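Local atomic coordinates of membrane-bound lytic murein transglycosylase (Agrobacterium tumefaciens, PDB entry 2PNW), a protein that probably cleaves the glycan strands of bacterial peptidoglycan as a lytic transglycosylase, leaving 1,6-anhydromuramic acid ends. Residues 285-290 against 335-340; 298-303 against 320-325; 98-103 against 350-355. All coordinates share one frame; numbering follows the deposited sequence.

Contact 1. Residues 285-290 against 335-340; sequences RALAVD and GDIFTG
Leu287 lays its CD1 methyl over the backbone where Gly335 passes into Asp336: CD1 is 3.7 Å from Asp336 O and 3.9 Å from Gly335 CA. Because Gly335 carries no side chain, the methyl can settle directly on its CA. Leu287 CG stands anti to the backbone N (chi1 -175°), and the CD1 branch beyond it also reaches CG1 of Ile337, 4.1 Å away on the same face. On the other face the contacts are made by CB atoms. Ala288 CB meets CB of Asp336 at 3.7 Å, and Ala286 CB packs more loosely against CB of Phe338, whose ring is directed away from 285-290.

Backbone bonds join the two strands in antiparallel fashion. Ala288 and Asp336 form the hydrogen-bonded pair, each giving its N-H to the other's carbonyl, with Ala288 N to Asp336 O at 2.8 Å. One pair along, Leu287 and Ile337 are the non-hydrogen-bonded pair, and beyond them Phe338 N donates to Ala286 O over 2.9 Å. Ala288 O has a second, weaker contact, from Gly335 CA at 3.2 Å.

The Asp336 carboxylate leads away from 285-290 and is hydrogen-bonded through OD1 to Thr99 of strand 96-109. The Phe338 ring meets that of Phe101, and Gly340 N lies over the centre of one of its faces. Arg285 points away from 335-340 and forms a salt bridge with Asp23.

Short strand 286-288 thus lies between, and is paired with, strands 334-341, antiparallel to it, and 316-324, parallel to it. Such mixed pairing within the 3D domain is consistent with the double-psi beta-barrel of this family, with the Leu287 and Ile337 side chains buried among those of neighbouring strands.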
# COMPACT_ATOMS: atom_id res chain seq x y z
N ARG A 285 2.90 7.87 -8.88
CA ARG A 285 4.10 8.42 -8.24
C ARG A 285 4.31 7.96 -6.79
O ARG A 285 5.31 8.32 -6.18
CB ARG A 285 4.08 9.96 -8.28
CG ARG A 285 4.20 10.55 -9.70
CD ARG A 285 5.63 10.51 -10.17
NE ARG A 285 5.71 10.77 -11.61
CZ ARG A 285 6.84 10.97 -12.28
NH1 ARG A 285 8.01 10.95 -11.64
NH2 ARG A 285 6.79 11.17 -13.60
N ALA A 286 3.35 7.22 -6.23
CA ALA A 286 3.48 6.67 -4.90
C ALA A 286 3.82 5.19 -4.94
O ALA A 286 3.17 4.40 -5.65
CB ALA A 286 2.19 6.88 -4.10
N LEU A 287 4.81 4.79 -4.14
CA LEU A 287 5.26 3.41 -4.10
C LEU A 287 5.06 2.88 -2.69
O LEU A 287 5.35 3.58 -1.73
CB LEU A 287 6.75 3.37 -4.42
CG LEU A 287 7.47 2.02 -4.55
CD1 LEU A 287 7.04 1.29 -5.83
CD2 LEU A 287 8.97 2.25 -4.54
N ALA A 288 4.59 1.64 -2.58
CA ALA A 288 4.52 0.97 -1.27
C ALA A 288 5.79 0.15 -1.16
O ALA A 288 6.26 -0.41 -2.16
CB ALA A 288 3.29 0.08 -1.16
N VAL A 289 6.37 0.15 0.04
CA VAL A 289 7.69 -0.46 0.26
C VAL A 289 7.62 -1.31 1.53
O VAL A 289 6.63 -1.27 2.26
CB VAL A 289 8.78 0.63 0.43
CG1 VAL A 289 8.87 1.48 -0.85
CG2 VAL A 289 8.47 1.52 1.67
N ASP A 290 8.69 -2.05 1.79
CA ASP A 290 8.81 -2.86 3.00
C ASP A 290 8.98 -1.95 4.21
O ASP A 290 9.98 -1.23 4.30
CB ASP A 290 10.02 -3.81 2.87
CG ASP A 290 10.13 -4.81 4.01
OD1 ASP A 290 9.81 -4.46 5.16
OD2 ASP A 290 10.56 -5.97 3.74
N GLY A 335 8.43 -3.48 -4.45
CA GLY A 335 7.52 -2.33 -4.42
C GLY A 335 6.16 -2.57 -5.04
O GLY A 335 5.98 -3.46 -5.88
N ASP A 336 5.19 -1.76 -4.62
CA ASP A 336 3.86 -1.83 -5.19
C ASP A 336 3.57 -0.42 -5.70
O ASP A 336 3.50 0.53 -4.91
CB ASP A 336 2.86 -2.18 -4.10
CG ASP A 336 1.82 -3.20 -4.52
OD1 ASP A 336 1.84 -3.67 -5.66
OD2 ASP A 336 0.98 -3.54 -3.68
N ILE A 337 3.38 -0.31 -7.01
CA ILE A 337 3.15 0.98 -7.68
C ILE A 337 1.67 1.34 -7.60
O ILE A 337 0.81 0.56 -8.01
CB ILE A 337 3.54 0.91 -9.20
CG1 ILE A 337 5.05 0.66 -9.36
CG2 ILE A 337 3.08 2.16 -9.96
CD1 ILE A 337 5.40 0.05 -10.73
N PHE A 338 1.38 2.53 -7.06
CA PHE A 338 0.01 3.02 -7.00
C PHE A 338 -0.43 3.57 -8.36
O PHE A 338 0.13 4.56 -8.82
CB PHE A 338 -0.15 4.12 -5.93
CG PHE A 338 -1.58 4.64 -5.81
CD1 PHE A 338 -2.60 3.79 -5.36
CD2 PHE A 338 -1.89 5.97 -6.12
CE1 PHE A 338 -3.93 4.25 -5.23
CE2 PHE A 338 -3.22 6.46 -6.01
CZ PHE A 338 -4.25 5.58 -5.57
N THR A 339 -1.43 2.95 -8.99
CA THR A 339 -1.82 3.38 -10.33
C THR A 339 -2.94 4.42 -10.35
O THR A 339 -3.19 5.03 -11.41
CB THR A 339 -2.24 2.20 -11.25
OG1 THR A 339 -3.36 1.55 -10.67
CG2 THR A 339 -1.12 1.21 -11.45
N GLY A 340 -3.62 4.61 -9.23
CA GLY A 340 -4.71 5.58 -9.18
C GLY A 340 -5.99 4.97 -8.65
O GLY A 340 -5.96 3.94 -7.97

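Contact 2. Residues 298-303 against 320-325; sequences LPFFIH and MLALDT
A beta hairpin of strands 299-304 and 316-324 brings Phe300 and Pro299 against Met320, Leu321 and Ala322. Phe300 and Met320 are the hydrogen-bonded pair: Phe300 N donates to Met320 O at 2.8 Å and Met320 N to Phe300 O at 2.7 Å. A third bond, Ala322 N to Leu298 O (3.0 Å), carries the pairing past Pro299, which has no N-H to offer. Pro299 sits opposite Leu321 in the non-hydrogen-bonded pair and presents its CA to Met320 O instead, at 3.2 Å. The two strands run at 123° to each other, so they are strongly splayed and the regular pairing is brief.

On the Pro299 face, Leu321 brings its CD2 methyl to 3.8 Å from Pro299 CA, and the same methyl also touches CB and CG of the proline ring. The opposite face is carried by Phe300, Ala322, Met320 and Ile302. The CE2 corner of the Phe300 ring comes obliquely to within 3.7 Å of Ala322 CB. Met320 CG is anti to the carbonyl carbon (chi1 -56°), and the chain runs out extended to SD before bending at chi3 (82°). Its sulfur meets CG1 of Ile302 at 3.9 Å, the two side chains crossing at about a right angle. All the touching residues are buried.

Leu321 packs against helix 28-39, on Leu28, Ala31 and Met32, while Phe300 and Ile302 lean on Ile360 and Phe358 of strand 353-363. The Phe300 ring also meets His294 edge-to-face. Strand 299-304 therefore lies between its hairpin partner and strand 353-363, antiparallel to both, with the helix over the Leu321 side.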
# COMPACT_ATOMS: atom_id res chain seq x y z
N LEU A 298 10.88 8.80 1.46
CA LEU A 298 12.11 8.88 0.68
C LEU A 298 11.83 8.66 -0.81
O LEU A 298 10.93 7.89 -1.14
CB LEU A 298 13.11 7.84 1.17
CG LEU A 298 13.77 8.27 2.47
CD1 LEU A 298 14.43 7.07 3.09
CD2 LEU A 298 14.80 9.37 2.14
N PRO A 299 12.57 9.36 -1.69
CA PRO A 299 12.39 9.13 -3.13
C PRO A 299 13.08 7.86 -3.60
O PRO A 299 14.19 7.54 -3.14
CB PRO A 299 13.07 10.37 -3.79
CG PRO A 299 13.41 11.31 -2.62
CD PRO A 299 13.57 10.41 -1.42
N PHE A 300 12.41 7.15 -4.50
CA PHE A 300 12.96 5.96 -5.14
C PHE A 300 12.81 6.14 -6.64
O PHE A 300 11.70 6.42 -7.10
CB PHE A 300 12.17 4.69 -4.75
CG PHE A 300 12.45 4.18 -3.35
CD1 PHE A 300 13.21 3.03 -3.16
CD2 PHE A 300 11.92 4.83 -2.23
CE1 PHE A 300 13.46 2.54 -1.86
CE2 PHE A 300 12.19 4.38 -0.93
CZ PHE A 300 12.94 3.22 -0.74
N PHE A 301 13.91 5.96 -7.39
CA PHE A 301 13.81 5.90 -8.85
C PHE A 301 13.67 4.44 -9.27
O PHE A 301 14.51 3.61 -8.91
CB PHE A 301 15.02 6.55 -9.53
CG PHE A 301 14.85 6.71 -11.03
CD1 PHE A 301 14.17 7.80 -11.57
CD2 PHE A 301 15.37 5.75 -11.90
CE1 PHE A 301 13.99 7.92 -12.95
CE2 PHE A 301 15.20 5.87 -13.27
CZ PHE A 301 14.53 6.96 -13.80
N ILE A 302 12.59 4.13 -9.99
CA ILE A 302 12.27 2.75 -10.32
C ILE A 302 12.39 2.58 -11.82
O ILE A 302 11.78 3.34 -12.58
CB ILE A 302 10.84 2.36 -9.84
CG1 ILE A 302 10.68 2.60 -8.32
CG2 ILE A 302 10.49 0.92 -10.25
CD1 ILE A 302 11.66 1.83 -7.48
N HIS A 303 13.21 1.62 -12.24
CA HIS A 303 13.42 1.34 -13.66
C HIS A 303 12.96 -0.09 -13.96
O HIS A 303 13.58 -1.05 -13.50
CB HIS A 303 14.90 1.52 -14.04
CG HIS A 303 15.19 1.23 -15.48
ND1 HIS A 303 16.25 0.45 -15.89
CD2 HIS A 303 14.54 1.60 -16.61
CE1 HIS A 303 16.26 0.36 -17.21
NE2 HIS A 303 15.23 1.05 -17.67
N MET A 320 9.71 8.22 -7.62
CA MET A 320 8.48 8.01 -6.86
C MET A 320 8.78 8.30 -5.40
O MET A 320 9.94 8.47 -5.02
CB MET A 320 8.01 6.55 -7.03
CG MET A 320 7.79 6.07 -8.52
SD MET A 320 7.22 4.35 -8.60
CE MET A 320 5.48 4.71 -8.31
N LEU A 321 7.74 8.41 -4.57
CA LEU A 321 7.97 8.51 -3.13
C LEU A 321 7.39 7.30 -2.44
O LEU A 321 6.34 6.79 -2.84
CB LEU A 321 7.35 9.78 -2.55
CG LEU A 321 7.95 11.11 -3.06
CD1 LEU A 321 7.01 12.23 -2.69
CD2 LEU A 321 9.33 11.33 -2.46
N ALA A 322 8.08 6.84 -1.40
CA ALA A 322 7.60 5.71 -0.59
C ALA A 322 6.50 6.20 0.35
O ALA A 322 6.80 6.83 1.36
CB ALA A 322 8.75 5.11 0.22
N LEU A 323 5.24 5.94 0.00
CA LEU A 323 4.14 6.54 0.75
C LEU A 323 3.18 5.49 1.33
O LEU A 323 2.14 5.84 1.89
CB LEU A 323 3.37 7.53 -0.15
CG LEU A 323 4.18 8.80 -0.51
CD1 LEU A 323 3.36 9.58 -1.50
CD2 LEU A 323 4.47 9.63 0.73
N ASP A 324 3.52 4.21 1.20
CA ASP A 324 2.62 3.17 1.73
C ASP A 324 3.40 1.89 2.01
O ASP A 324 4.58 1.81 1.71
CB ASP A 324 1.47 2.89 0.73
CG ASP A 324 0.25 2.22 1.39
OD1 ASP A 324 0.16 2.11 2.66
OD2 ASP A 324 -0.64 1.80 0.62
N THR A 325 2.74 0.91 2.60
CA THR A 325 3.35 -0.40 2.79
C THR A 325 2.23 -1.43 2.61
O THR A 325 1.06 -1.07 2.44
CB THR A 325 4.07 -0.52 4.18
OG1 THR A 325 4.81 -1.76 4.26
CG2 THR A 325 3.06 -0.43 5.36

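Contact 3. Residues 98-103 against 350-355; sequences VTAFYE and GTVRNE
Val352 pushes its isopropyl group against Ala100 and Thr99, and its conformation decides which methyl touches what. CG1 stands anti to the backbone N (chi1 178°) and lies against the carbonyl of Thr99, 3.6 Å from Thr99 C. CG2, anti to the carbonyl carbon, approaches Ala100 CB to 3.5 Å, and Val352 CB itself is just as near that methyl, so the two residues are closely packed.

Val98 has CG1 anti to its carbonyl carbon (chi1 -68°), which leaves CG2 in the crowded position between the backbone N and the carbonyl carbon. CG2 is the branch that faces 350-355: it lies 3.5 Å from Asn354 O and also reaches Asn354 CB, the two side chains crossing obliquely. Thr99 holds OG1 in the corresponding place between N and C, directed to Asp336 and Arg334, while its CG2 rests near Val352 O. The Asn354 side chain folds back on its own segment, OD1 accepting from Arg353 N at 3.0 Å with the N-H above the carbonyl plane, and ND2 is held by Thr306.

Val98 and Asn354 form a hydrogen-bonded antiparallel pair, with Val98 N to Asn354 O at 2.8 Å and Asn354 N to Val98 O at 2.9 Å. Beyond this pair Ala100 N and Val352 O are too far apart for a direct bond, and a water bridges them: it accepts from Ala100 N and lies 2.7 Å from Val352 O, to which it can donate.

Strand 96-109 is thus paired with strand 353-363 on this side and, in parallel, with strand 334-341 on the other. This joining of a strand of the MltA insert sequence range to one of the 3D range is consistent with a double-psi barrel assembled from distant parts of the chain, as in MltA relatives.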
# COMPACT_ATOMS: atom_id res chain seq x y z
N VAL A 98 8.41 -5.30 -9.03
CA VAL A 98 7.23 -4.46 -8.79
C VAL A 98 5.92 -5.13 -9.16
O VAL A 98 5.82 -5.87 -10.16
CB VAL A 98 7.32 -3.07 -9.45
CG1 VAL A 98 8.40 -2.23 -8.78
CG2 VAL A 98 7.54 -3.18 -10.98
N THR A 99 4.93 -4.90 -8.29
CA THR A 99 3.55 -5.16 -8.60
C THR A 99 2.83 -3.82 -8.53
O THR A 99 3.49 -2.75 -8.47
CB THR A 99 2.96 -6.23 -7.66
OG1 THR A 99 3.20 -5.86 -6.30
CG2 THR A 99 3.64 -7.61 -7.92
N ALA A 100 1.50 -3.83 -8.59
CA ALA A 100 0.77 -2.55 -8.53
C ALA A 100 -0.49 -2.68 -7.70
O ALA A 100 -1.01 -3.79 -7.51
CB ALA A 100 0.46 -2.02 -9.93
N PHE A 101 -0.99 -1.54 -7.22
CA PHE A 101 -2.23 -1.50 -6.46
C PHE A 101 -3.00 -0.24 -6.82
O PHE A 101 -2.46 0.63 -7.53
CB PHE A 101 -1.98 -1.64 -4.94
CG PHE A 101 -1.43 -0.40 -4.26
CD1 PHE A 101 -2.20 0.28 -3.31
CD2 PHE A 101 -0.14 0.04 -4.50
CE1 PHE A 101 -1.67 1.42 -2.63
CE2 PHE A 101 0.40 1.16 -3.82
CZ PHE A 101 -0.39 1.85 -2.90
N TYR A 102 -4.25 -0.13 -6.38
CA TYR A 102 -5.09 0.99 -6.82
C TYR A 102 -6.16 1.18 -5.77
O TYR A 102 -6.22 0.38 -4.83
CB TYR A 102 -5.70 0.73 -8.21
CG TYR A 102 -6.81 -0.30 -8.25
CD1 TYR A 102 -8.12 0.07 -8.57
CD2 TYR A 102 -6.54 -1.65 -7.98
CE1 TYR A 102 -9.15 -0.90 -8.62
CE2 TYR A 102 -7.56 -2.61 -8.01
CZ TYR A 102 -8.84 -2.23 -8.33
OH TYR A 102 -9.83 -3.19 -8.38
N GLU A 103 -6.93 2.26 -5.87
CA GLU A 103 -8.07 2.51 -4.99
C GLU A 103 -9.32 2.12 -5.77
O GLU A 103 -9.69 2.87 -6.71
CB GLU A 103 -8.16 4.00 -4.66
CG GLU A 103 -9.20 4.35 -3.58
CD GLU A 103 -9.37 5.88 -3.35
OE1 GLU A 103 -9.08 6.69 -4.27
OE2 GLU A 103 -9.86 6.25 -2.26
N GLY A 350 -3.63 -4.55 -12.43
CA GLY A 350 -3.89 -5.99 -12.30
C GLY A 350 -2.86 -6.92 -12.93
O GLY A 350 -2.72 -8.07 -12.50
N THR A 351 -2.13 -6.40 -13.93
CA THR A 351 -1.14 -7.19 -14.66
C THR A 351 0.32 -6.82 -14.35
O THR A 351 1.25 -7.41 -14.91
CB THR A 351 -1.40 -7.12 -16.18
OG1 THR A 351 -1.33 -5.76 -16.62
CG2 THR A 351 -2.78 -7.71 -16.53
N VAL A 352 0.54 -5.84 -13.46
CA VAL A 352 1.92 -5.44 -13.14
C VAL A 352 2.56 -6.52 -12.31
O VAL A 352 2.06 -6.90 -11.25
CB VAL A 352 2.00 -4.05 -12.39
CG1 VAL A 352 3.47 -3.71 -12.04
CG2 VAL A 352 1.37 -2.96 -13.23
N ARG A 353 3.69 -7.02 -12.80
CA ARG A 353 4.39 -8.13 -12.17
C ARG A 353 5.72 -8.19 -12.92
O ARG A 353 5.90 -9.00 -13.84
CB ARG A 353 3.55 -9.42 -12.31
CG ARG A 353 4.14 -10.67 -11.68
CD ARG A 353 3.12 -11.84 -11.57
NE ARG A 353 2.42 -12.19 -12.82
CZ ARG A 353 2.91 -12.95 -13.81
NH1 ARG A 353 4.14 -13.46 -13.76
NH2 ARG A 353 2.15 -13.19 -14.88
N ASN A 354 6.65 -7.30 -12.56
CA ASN A 354 7.80 -7.02 -13.43
C ASN A 354 9.09 -6.86 -12.66
O ASN A 354 9.10 -6.31 -11.54
CB ASN A 354 7.60 -5.75 -14.27
CG ASN A 354 6.49 -5.89 -15.32
OD1 ASN A 354 5.31 -5.73 -15.01
ND2 ASN A 354 6.87 -6.12 -16.56
N GLU A 355 10.19 -7.31 -13.26
CA GLU A 355 11.52 -7.05 -12.72
C GLU A 355 11.80 -5.56 -12.75
O GLU A 355 11.34 -4.86 -13.66
CB GLU A 355 12.59 -7.77 -13.55
CG GLU A 355 12.76 -9.21 -13.21
CD GLU A 355 13.86 -9.85 -14.06
OE1 GLU A 355 15.05 -9.48 -13.88
OE2 GLU A 355 13.52 -10.70 -14.91
O HOH W 1 -0.05 -6.12 -9.71

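How the contacts relate
From the N terminus, 98-103 comes first and waits nearly 250 residues for 350-355, so contact 3 closes the longest loop and spans both the MltA insert and 3D sequence ranges. Within that loop, 285-290 returns to 335-340 in contact 1, and within this smaller one 298-303 and 320-325 close the hairpin of contact 2. The three are concentric and none crosses another. Strands carry one into the next: 286-288 lies beside 316-324, linking contacts 1 and 2 through Leu287 N and Leu321 O, and 334-341 lies beside 96-109, linking 1 and 3. Strand 353-363 pairs with both 96-109 and 299-304, bringing contact 3 back to contact 2.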